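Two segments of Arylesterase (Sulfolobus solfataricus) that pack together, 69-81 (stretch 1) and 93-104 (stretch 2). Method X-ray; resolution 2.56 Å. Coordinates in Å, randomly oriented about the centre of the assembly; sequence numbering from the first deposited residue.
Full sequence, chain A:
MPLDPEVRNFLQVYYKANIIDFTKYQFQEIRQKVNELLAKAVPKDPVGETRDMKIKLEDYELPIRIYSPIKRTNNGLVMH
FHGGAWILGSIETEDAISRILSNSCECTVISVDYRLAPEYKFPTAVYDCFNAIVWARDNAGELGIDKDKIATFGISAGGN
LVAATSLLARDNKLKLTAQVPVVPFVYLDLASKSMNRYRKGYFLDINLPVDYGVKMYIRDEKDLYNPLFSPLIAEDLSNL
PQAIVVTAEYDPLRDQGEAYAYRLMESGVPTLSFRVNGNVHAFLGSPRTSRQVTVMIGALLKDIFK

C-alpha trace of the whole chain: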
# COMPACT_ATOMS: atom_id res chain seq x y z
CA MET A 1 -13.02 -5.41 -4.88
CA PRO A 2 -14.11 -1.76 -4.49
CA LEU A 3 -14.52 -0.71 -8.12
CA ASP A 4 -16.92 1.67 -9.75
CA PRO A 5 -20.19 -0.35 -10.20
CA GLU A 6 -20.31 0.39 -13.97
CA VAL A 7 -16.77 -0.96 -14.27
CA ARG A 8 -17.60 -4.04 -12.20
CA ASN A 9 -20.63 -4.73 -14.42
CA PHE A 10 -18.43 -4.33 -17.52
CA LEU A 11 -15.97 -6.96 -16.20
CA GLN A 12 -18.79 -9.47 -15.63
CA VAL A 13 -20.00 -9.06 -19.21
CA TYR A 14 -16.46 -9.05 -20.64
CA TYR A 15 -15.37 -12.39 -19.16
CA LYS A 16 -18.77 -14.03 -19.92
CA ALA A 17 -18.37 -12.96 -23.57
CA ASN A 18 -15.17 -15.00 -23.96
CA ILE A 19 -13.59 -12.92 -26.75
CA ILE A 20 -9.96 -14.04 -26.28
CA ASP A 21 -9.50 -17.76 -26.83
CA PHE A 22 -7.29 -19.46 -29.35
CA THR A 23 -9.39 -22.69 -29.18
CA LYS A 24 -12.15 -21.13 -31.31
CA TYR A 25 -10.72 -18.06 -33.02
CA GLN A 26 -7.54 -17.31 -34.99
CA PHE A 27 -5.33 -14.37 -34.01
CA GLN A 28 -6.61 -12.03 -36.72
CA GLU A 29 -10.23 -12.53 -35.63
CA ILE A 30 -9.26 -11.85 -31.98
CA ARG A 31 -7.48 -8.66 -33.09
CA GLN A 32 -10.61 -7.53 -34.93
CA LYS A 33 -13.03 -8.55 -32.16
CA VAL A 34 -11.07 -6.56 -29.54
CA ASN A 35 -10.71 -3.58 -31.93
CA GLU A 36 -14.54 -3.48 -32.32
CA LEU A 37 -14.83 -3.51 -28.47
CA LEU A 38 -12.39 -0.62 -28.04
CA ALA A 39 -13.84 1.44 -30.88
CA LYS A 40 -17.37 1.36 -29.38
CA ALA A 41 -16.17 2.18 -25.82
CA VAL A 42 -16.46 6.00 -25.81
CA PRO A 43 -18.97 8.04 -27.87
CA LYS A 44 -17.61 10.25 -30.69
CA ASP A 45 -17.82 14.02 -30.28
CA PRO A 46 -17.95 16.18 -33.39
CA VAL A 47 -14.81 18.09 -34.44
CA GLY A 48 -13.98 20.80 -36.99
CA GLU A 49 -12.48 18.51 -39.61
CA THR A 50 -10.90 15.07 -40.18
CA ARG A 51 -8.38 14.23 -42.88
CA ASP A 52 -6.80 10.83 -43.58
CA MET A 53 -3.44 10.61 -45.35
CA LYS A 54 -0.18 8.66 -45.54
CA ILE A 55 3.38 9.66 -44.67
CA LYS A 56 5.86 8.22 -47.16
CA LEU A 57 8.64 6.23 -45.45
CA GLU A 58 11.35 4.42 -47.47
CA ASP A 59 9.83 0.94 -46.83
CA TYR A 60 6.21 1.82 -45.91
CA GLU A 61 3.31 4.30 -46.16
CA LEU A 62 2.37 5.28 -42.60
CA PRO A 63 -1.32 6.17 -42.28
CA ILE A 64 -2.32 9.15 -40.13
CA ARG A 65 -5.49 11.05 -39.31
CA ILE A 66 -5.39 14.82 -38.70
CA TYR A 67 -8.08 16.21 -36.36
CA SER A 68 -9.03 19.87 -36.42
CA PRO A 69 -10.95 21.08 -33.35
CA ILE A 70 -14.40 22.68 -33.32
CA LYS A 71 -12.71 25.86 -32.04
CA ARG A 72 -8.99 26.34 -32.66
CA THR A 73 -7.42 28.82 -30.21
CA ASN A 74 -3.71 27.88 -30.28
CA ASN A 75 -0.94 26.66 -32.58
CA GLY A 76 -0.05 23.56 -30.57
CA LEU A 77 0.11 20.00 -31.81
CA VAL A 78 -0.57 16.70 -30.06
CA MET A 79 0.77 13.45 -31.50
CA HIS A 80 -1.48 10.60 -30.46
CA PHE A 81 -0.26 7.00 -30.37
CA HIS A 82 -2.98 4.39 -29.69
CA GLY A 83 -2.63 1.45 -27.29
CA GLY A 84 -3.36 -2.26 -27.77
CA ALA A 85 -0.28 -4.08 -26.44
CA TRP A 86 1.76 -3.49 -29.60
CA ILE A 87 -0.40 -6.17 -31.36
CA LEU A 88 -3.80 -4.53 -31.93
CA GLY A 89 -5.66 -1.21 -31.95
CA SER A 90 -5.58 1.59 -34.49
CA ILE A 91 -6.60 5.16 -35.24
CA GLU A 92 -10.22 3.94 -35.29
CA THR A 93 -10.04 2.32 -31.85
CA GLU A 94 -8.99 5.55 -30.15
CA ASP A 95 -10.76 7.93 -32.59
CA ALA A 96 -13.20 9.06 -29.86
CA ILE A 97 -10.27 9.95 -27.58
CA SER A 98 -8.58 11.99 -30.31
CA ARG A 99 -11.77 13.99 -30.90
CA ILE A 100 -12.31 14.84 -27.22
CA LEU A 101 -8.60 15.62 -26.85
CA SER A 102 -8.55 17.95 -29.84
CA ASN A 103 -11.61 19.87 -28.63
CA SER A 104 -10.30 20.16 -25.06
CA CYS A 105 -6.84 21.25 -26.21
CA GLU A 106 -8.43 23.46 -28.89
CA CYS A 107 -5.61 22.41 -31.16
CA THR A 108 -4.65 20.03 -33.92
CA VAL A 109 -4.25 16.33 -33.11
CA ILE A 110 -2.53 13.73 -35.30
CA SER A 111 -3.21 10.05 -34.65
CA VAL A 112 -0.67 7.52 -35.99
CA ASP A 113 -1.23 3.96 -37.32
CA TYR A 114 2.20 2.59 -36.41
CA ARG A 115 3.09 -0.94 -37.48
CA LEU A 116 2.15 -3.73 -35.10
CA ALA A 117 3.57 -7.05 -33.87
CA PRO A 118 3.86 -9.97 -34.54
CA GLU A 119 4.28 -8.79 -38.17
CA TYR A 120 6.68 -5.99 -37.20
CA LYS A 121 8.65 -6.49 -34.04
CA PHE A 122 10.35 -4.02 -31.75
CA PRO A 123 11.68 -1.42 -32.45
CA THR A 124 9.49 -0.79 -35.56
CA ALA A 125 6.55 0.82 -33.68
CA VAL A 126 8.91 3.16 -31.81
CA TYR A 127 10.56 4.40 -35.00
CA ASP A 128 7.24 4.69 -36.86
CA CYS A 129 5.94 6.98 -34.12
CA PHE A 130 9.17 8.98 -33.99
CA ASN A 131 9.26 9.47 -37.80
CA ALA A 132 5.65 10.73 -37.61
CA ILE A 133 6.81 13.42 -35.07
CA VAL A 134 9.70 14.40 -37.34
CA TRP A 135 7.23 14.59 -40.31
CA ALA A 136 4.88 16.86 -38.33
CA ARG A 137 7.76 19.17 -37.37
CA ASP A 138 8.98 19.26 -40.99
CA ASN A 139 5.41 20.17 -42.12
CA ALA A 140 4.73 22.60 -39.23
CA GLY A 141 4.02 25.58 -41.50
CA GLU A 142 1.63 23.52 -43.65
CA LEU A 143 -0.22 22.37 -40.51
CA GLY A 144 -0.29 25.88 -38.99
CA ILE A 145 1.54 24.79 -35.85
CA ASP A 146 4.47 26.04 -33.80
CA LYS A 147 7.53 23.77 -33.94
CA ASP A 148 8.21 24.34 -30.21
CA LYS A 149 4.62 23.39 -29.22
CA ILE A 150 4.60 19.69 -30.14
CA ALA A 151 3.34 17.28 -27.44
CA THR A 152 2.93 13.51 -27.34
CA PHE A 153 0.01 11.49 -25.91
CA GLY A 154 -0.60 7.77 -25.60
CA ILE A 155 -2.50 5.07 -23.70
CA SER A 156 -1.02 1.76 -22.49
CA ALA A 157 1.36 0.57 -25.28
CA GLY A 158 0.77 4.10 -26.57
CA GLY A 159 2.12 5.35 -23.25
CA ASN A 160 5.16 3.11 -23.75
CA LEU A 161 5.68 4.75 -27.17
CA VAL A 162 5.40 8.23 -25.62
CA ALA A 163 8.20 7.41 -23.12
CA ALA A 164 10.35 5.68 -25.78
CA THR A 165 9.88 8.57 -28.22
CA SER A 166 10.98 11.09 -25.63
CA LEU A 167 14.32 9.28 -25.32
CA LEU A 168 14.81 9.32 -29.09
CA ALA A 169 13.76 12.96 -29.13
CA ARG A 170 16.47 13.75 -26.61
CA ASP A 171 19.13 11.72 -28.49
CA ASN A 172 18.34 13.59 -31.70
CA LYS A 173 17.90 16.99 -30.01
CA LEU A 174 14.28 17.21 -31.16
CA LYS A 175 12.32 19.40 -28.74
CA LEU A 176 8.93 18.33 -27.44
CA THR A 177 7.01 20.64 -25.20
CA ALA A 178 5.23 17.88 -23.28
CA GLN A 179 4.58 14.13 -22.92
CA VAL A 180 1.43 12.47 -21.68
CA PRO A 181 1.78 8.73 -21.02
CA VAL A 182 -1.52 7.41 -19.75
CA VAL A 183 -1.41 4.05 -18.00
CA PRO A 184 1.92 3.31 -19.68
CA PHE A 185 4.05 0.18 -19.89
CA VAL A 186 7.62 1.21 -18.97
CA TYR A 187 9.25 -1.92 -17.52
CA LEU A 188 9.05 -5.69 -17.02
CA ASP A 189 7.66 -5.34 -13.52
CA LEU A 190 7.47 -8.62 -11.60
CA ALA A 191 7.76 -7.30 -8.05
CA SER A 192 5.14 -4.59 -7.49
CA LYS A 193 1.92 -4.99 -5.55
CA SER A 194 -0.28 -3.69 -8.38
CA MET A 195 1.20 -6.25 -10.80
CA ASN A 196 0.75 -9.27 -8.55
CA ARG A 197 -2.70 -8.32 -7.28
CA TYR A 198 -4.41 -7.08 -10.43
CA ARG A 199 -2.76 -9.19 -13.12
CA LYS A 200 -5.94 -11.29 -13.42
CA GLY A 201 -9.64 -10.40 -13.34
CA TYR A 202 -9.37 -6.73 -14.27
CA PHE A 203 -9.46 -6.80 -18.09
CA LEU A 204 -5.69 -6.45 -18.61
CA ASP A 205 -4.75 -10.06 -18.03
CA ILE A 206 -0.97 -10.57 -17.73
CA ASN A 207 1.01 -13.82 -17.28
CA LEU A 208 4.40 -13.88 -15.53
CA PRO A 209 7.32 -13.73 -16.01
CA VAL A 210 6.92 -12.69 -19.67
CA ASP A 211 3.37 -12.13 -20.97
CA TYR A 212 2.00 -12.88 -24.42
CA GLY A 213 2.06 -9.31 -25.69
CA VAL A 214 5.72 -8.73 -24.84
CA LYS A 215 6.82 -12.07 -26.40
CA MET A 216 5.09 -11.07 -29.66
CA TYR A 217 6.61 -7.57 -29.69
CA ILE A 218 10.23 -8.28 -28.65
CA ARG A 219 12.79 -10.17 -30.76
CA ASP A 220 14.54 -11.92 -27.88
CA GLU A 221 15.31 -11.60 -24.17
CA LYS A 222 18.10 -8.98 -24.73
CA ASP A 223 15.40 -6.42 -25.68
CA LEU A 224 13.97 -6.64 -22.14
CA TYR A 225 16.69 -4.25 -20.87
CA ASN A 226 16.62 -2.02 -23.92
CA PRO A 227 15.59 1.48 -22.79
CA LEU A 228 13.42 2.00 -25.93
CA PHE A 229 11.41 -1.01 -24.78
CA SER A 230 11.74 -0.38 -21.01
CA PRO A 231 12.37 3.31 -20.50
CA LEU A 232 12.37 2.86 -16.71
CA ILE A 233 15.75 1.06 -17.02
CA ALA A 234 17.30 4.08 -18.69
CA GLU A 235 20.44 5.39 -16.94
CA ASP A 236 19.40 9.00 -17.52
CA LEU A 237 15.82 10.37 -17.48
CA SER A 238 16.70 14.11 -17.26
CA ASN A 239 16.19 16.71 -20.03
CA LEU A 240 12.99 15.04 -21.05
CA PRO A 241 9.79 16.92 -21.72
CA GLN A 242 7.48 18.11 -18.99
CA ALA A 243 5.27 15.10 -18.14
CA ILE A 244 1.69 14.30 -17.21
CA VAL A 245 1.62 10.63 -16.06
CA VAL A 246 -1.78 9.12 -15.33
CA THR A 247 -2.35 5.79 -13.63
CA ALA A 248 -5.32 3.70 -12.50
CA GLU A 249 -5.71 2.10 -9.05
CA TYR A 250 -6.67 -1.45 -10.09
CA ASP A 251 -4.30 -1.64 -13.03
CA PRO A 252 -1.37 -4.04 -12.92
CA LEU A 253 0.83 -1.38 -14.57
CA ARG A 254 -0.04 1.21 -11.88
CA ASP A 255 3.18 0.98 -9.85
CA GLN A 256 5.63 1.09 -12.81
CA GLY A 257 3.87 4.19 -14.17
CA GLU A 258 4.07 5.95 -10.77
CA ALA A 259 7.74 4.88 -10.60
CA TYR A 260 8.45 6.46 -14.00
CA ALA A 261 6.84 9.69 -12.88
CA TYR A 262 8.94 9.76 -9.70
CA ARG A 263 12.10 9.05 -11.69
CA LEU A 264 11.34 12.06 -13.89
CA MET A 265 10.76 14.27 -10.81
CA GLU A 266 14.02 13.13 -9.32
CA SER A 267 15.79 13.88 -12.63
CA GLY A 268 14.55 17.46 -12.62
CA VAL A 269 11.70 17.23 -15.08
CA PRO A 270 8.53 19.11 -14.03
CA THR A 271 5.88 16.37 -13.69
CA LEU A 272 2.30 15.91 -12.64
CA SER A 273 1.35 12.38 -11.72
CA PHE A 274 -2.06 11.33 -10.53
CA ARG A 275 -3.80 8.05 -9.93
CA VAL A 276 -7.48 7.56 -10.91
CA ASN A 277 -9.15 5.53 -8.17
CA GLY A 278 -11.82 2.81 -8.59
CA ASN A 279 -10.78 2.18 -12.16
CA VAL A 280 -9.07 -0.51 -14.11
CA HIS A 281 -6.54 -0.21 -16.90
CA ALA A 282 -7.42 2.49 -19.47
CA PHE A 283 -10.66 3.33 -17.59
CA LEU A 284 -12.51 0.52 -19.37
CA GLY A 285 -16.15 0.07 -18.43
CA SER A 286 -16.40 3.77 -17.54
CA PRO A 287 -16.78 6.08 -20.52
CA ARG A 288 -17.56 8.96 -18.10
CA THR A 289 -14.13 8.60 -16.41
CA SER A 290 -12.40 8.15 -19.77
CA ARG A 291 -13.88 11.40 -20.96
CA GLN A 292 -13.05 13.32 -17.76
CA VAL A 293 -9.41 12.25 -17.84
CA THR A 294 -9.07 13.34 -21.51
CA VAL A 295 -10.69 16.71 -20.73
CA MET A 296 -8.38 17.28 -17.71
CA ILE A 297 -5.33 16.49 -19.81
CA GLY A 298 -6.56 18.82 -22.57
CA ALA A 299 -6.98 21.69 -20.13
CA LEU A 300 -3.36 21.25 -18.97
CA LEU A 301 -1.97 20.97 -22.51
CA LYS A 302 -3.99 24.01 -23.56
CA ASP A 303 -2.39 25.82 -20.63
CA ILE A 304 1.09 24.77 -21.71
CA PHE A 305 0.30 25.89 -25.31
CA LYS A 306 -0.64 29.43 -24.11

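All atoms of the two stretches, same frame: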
# COMPACT_ATOMS: atom_id res chain seq x y z
N PRO A 69 -9.94 20.91 -34.38
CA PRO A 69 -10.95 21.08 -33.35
C PRO A 69 -12.14 21.92 -33.82
O PRO A 69 -12.05 22.59 -34.82
CB PRO A 69 -10.19 21.81 -32.23
CG PRO A 69 -9.15 22.58 -32.94
CD PRO A 69 -8.73 21.70 -34.09
N ILE A 70 -13.24 21.84 -33.08
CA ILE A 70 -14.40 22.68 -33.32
C ILE A 70 -14.01 24.15 -33.25
O ILE A 70 -14.42 24.94 -34.08
CB ILE A 70 -15.52 22.43 -32.25
CG1 ILE A 70 -16.13 21.04 -32.42
CG2 ILE A 70 -16.63 23.45 -32.36
CD1 ILE A 70 -16.97 20.85 -33.68
N LYS A 71 -13.24 24.50 -32.22
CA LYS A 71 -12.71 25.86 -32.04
C LYS A 71 -11.21 25.74 -31.84
O LYS A 71 -10.75 25.13 -30.87
CB LYS A 71 -13.35 26.56 -30.82
CG LYS A 71 -14.81 26.20 -30.55
CD LYS A 71 -15.62 27.32 -29.86
CE LYS A 71 -17.15 27.19 -30.06
NZ LYS A 71 -17.81 26.17 -29.17
N ARG A 72 -10.44 26.35 -32.75
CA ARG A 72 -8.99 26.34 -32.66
C ARG A 72 -8.49 27.66 -32.07
O ARG A 72 -8.65 28.69 -32.68
CB ARG A 72 -8.41 26.14 -34.05
CG ARG A 72 -6.96 25.73 -34.07
CD ARG A 72 -6.44 25.59 -35.49
NE ARG A 72 -5.02 25.25 -35.46
CZ ARG A 72 -4.27 24.98 -36.52
NH1 ARG A 72 -4.81 25.00 -37.73
NH2 ARG A 72 -2.98 24.71 -36.37
N THR A 73 -7.87 27.61 -30.90
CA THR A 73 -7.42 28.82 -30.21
C THR A 73 -5.91 28.85 -29.93
O THR A 73 -5.42 29.80 -29.30
CB THR A 73 -8.11 28.98 -28.87
OG1 THR A 73 -7.84 27.82 -28.07
CG2 THR A 73 -9.59 29.13 -29.05
N ASN A 74 -5.17 27.83 -30.37
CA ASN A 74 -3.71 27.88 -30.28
C ASN A 74 -3.03 27.09 -31.41
O ASN A 74 -3.68 26.32 -32.13
CB ASN A 74 -3.23 27.40 -28.91
CG ASN A 74 -3.53 25.95 -28.66
OD1 ASN A 74 -2.89 25.07 -29.21
ND2 ASN A 74 -4.53 25.70 -27.83
N ASN A 75 -1.72 27.30 -31.54
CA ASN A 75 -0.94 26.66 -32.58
C ASN A 75 -0.14 25.45 -32.08
O ASN A 75 0.87 25.11 -32.66
CB ASN A 75 -0.05 27.67 -33.30
CG ASN A 75 0.86 28.46 -32.34
OD1 ASN A 75 0.81 28.27 -31.14
ND2 ASN A 75 1.69 29.35 -32.88
N GLY A 76 -0.64 24.79 -31.04
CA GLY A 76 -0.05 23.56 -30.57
C GLY A 76 -0.44 22.33 -31.34
O GLY A 76 -1.38 22.36 -32.13
N LEU A 77 0.32 21.26 -31.14
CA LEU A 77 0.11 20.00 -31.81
C LEU A 77 0.29 18.85 -30.84
O LEU A 77 1.25 18.82 -30.10
CB LEU A 77 1.08 19.85 -32.97
CG LEU A 77 1.13 18.48 -33.66
CD1 LEU A 77 -0.14 18.24 -34.44
CD2 LEU A 77 2.37 18.31 -34.52
N VAL A 78 -0.63 17.89 -30.88
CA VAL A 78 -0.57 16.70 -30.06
C VAL A 78 -0.49 15.46 -30.92
O VAL A 78 -1.40 15.19 -31.69
CB VAL A 78 -1.79 16.60 -29.15
CG1 VAL A 78 -1.76 15.30 -28.33
CG2 VAL A 78 -1.87 17.83 -28.22
N MET A 79 0.62 14.72 -30.81
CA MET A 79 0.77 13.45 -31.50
C MET A 79 0.16 12.37 -30.63
O MET A 79 0.52 12.23 -29.45
CB MET A 79 2.22 13.11 -31.72
CG MET A 79 3.00 14.12 -32.53
SD MET A 79 2.43 14.28 -34.21
CE MET A 79 2.60 12.62 -34.83
N HIS A 80 -0.75 11.59 -31.22
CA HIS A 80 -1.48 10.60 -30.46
C HIS A 80 -1.12 9.20 -30.96
O HIS A 80 -1.33 8.88 -32.12
CB HIS A 80 -2.98 10.85 -30.60
CG HIS A 80 -3.84 9.86 -29.88
ND1 HIS A 80 -5.19 9.71 -30.14
CD2 HIS A 80 -3.55 8.95 -28.91
CE1 HIS A 80 -5.69 8.77 -29.36
NE2 HIS A 80 -4.72 8.30 -28.60
N PHE A 81 -0.57 8.38 -30.07
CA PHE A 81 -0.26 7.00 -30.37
C PHE A 81 -1.24 6.11 -29.61
O PHE A 81 -1.32 6.20 -28.37
CB PHE A 81 1.17 6.70 -29.94
CG PHE A 81 2.18 7.74 -30.36
CD1 PHE A 81 2.18 8.26 -31.63
CD2 PHE A 81 3.16 8.15 -29.49
CE1 PHE A 81 3.13 9.17 -32.03
CE2 PHE A 81 4.14 9.07 -29.88
CZ PHE A 81 4.10 9.60 -31.16
N THR A 93 -9.75 2.79 -33.21
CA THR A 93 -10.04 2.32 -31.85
C THR A 93 -9.95 3.42 -30.79
O THR A 93 -10.67 3.37 -29.80
CB THR A 93 -9.11 1.16 -31.43
OG1 THR A 93 -7.76 1.61 -31.43
CG2 THR A 93 -9.29 -0.04 -32.37
N GLU A 94 -9.08 4.40 -31.01
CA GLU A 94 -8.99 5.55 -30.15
C GLU A 94 -9.40 6.86 -30.84
O GLU A 94 -9.01 7.96 -30.44
CB GLU A 94 -7.56 5.64 -29.58
CG GLU A 94 -7.34 4.57 -28.51
CD GLU A 94 -5.97 4.63 -27.83
OE1 GLU A 94 -5.35 5.72 -27.77
OE2 GLU A 94 -5.52 3.56 -27.36
N ASP A 95 -10.24 6.75 -31.87
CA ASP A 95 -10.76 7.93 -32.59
C ASP A 95 -11.53 8.87 -31.66
O ASP A 95 -11.38 10.08 -31.72
CB ASP A 95 -11.64 7.44 -33.74
CG ASP A 95 -12.19 8.59 -34.59
OD1 ASP A 95 -11.49 9.10 -35.49
OD2 ASP A 95 -13.34 9.00 -34.36
N ALA A 96 -12.37 8.29 -30.81
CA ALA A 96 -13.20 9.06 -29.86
C ALA A 96 -12.35 9.84 -28.85
O ALA A 96 -12.72 10.96 -28.46
CB ALA A 96 -14.18 8.14 -29.11
N ILE A 97 -11.21 9.25 -28.45
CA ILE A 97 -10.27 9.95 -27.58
C ILE A 97 -9.64 11.15 -28.29
O ILE A 97 -9.53 12.23 -27.69
CB ILE A 97 -9.17 9.05 -27.04
CG1 ILE A 97 -9.78 7.85 -26.27
CG2 ILE A 97 -8.26 9.83 -26.09
CD1 ILE A 97 -10.80 8.20 -25.19
N SER A 98 -9.23 10.94 -29.55
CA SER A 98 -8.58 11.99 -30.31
C SER A 98 -9.48 13.19 -30.49
O SER A 98 -9.01 14.32 -30.45
CB SER A 98 -8.16 11.49 -31.68
OG SER A 98 -7.38 10.30 -31.59
N ARG A 99 -10.77 12.93 -30.71
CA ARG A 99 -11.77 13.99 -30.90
C ARG A 99 -11.97 14.82 -29.64
O ARG A 99 -11.97 16.04 -29.69
CB ARG A 99 -13.14 13.41 -31.31
CG ARG A 99 -13.16 12.86 -32.69
CD ARG A 99 -14.24 11.78 -32.87
NE ARG A 99 -14.44 11.49 -34.27
CZ ARG A 99 -15.11 12.28 -35.10
NH1 ARG A 99 -15.68 13.38 -34.68
NH2 ARG A 99 -15.24 11.96 -36.38
N ILE A 100 -12.18 14.15 -28.50
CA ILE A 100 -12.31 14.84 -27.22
C ILE A 100 -11.03 15.60 -26.89
O ILE A 100 -11.08 16.72 -26.36
CB ILE A 100 -12.64 13.88 -26.09
CG1 ILE A 100 -14.01 13.23 -26.31
CG2 ILE A 100 -12.67 14.61 -24.74
CD1 ILE A 100 -14.20 11.97 -25.48
N LEU A 101 -9.87 15.01 -27.20
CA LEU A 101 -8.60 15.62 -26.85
C LEU A 101 -8.36 16.89 -27.64
O LEU A 101 -7.93 17.93 -27.07
CB LEU A 101 -7.44 14.63 -27.07
CG LEU A 101 -6.04 15.11 -26.66
CD1 LEU A 101 -5.89 15.39 -25.16
CD2 LEU A 101 -5.05 14.06 -27.11
N SER A 102 -8.65 16.81 -28.92
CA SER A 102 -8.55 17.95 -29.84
C SER A 102 -9.43 19.12 -29.39
O SER A 102 -9.00 20.26 -29.39
CB SER A 102 -8.95 17.50 -31.26
OG SER A 102 -8.80 18.55 -32.21
N ASN A 103 -10.67 18.83 -29.03
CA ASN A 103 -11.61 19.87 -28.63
C ASN A 103 -11.23 20.50 -27.30
O ASN A 103 -11.40 21.69 -27.12
CB ASN A 103 -13.03 19.30 -28.55
CG ASN A 103 -13.62 19.00 -29.93
OD1 ASN A 103 -13.20 19.56 -30.93
ND2 ASN A 103 -14.60 18.10 -29.97
N SER A 104 -10.71 19.69 -26.38
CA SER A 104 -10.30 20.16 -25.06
C SER A 104 -9.03 21.00 -25.16
O SER A 104 -8.93 22.05 -24.54
CB SER A 104 -10.01 18.99 -24.15
OG SER A 104 -11.16 18.23 -23.92

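A polar side chain can join a strand to a helix when each of its polar atoms finds a partner, and this arylesterase offers a compact example. Strand 77-81 and helix 95-104 run nearly antiparallel, at 163°, with their axes 10.0 Å apart at closest approach. Along the strand, Val-78 and His-80 point toward the helix while Met-79 points away, the alternation expected of an extended chain.

His-80 has the largest area covered by the other stretch. Its chi1 is t (179°), which carries the imidazole out to the helix and presents both nitrogens, at the ring edge, to acidic and hydroxyl partners. NE2 of His-80 donates to OE1 of Glu-94 at 2.8 Å; ND1 of His-80 and OG of Ser-98 lie 2.7 Å apart in a hydrogen bond whose donor the geometry leaves open. Glu-94, at the N-cap position, reaches the ring with chi1 m (-74°) and an extended chi2 (-177°), whereas the short Ser-98, one turn further along, needs only its m rotamer (-53°). A buried histidine thus has both of its ring nitrogens satisfied.

One turn beyond Ser-98, the contact becomes apolar. Val-78 is also t at chi1, and Leu-101, whose CA-to-CB bond points toward the strand and whose conformation is t, p, places CD2 3.7 Å from CG1 of Val-78; such branched side chains fill buried space without leaving polar atoms unpaired.

The last anchor lies in the loop before the strand. Asn-103 starts out sideways, but chi1 m (-71°) and chi2 of -23° bring its amide nearer, so that OD1 of Asn-103 accepts a hydrogen bond from the backbone N of Ile-70 at 3.1 Å with an almost straight angle of 171°. Its ND2 is satisfied elsewhere in the structure. Next to it, Pro-69 N sits 3.4 Å from Ser-102 OG, but proline offers no hydrogen, and this is packing alone.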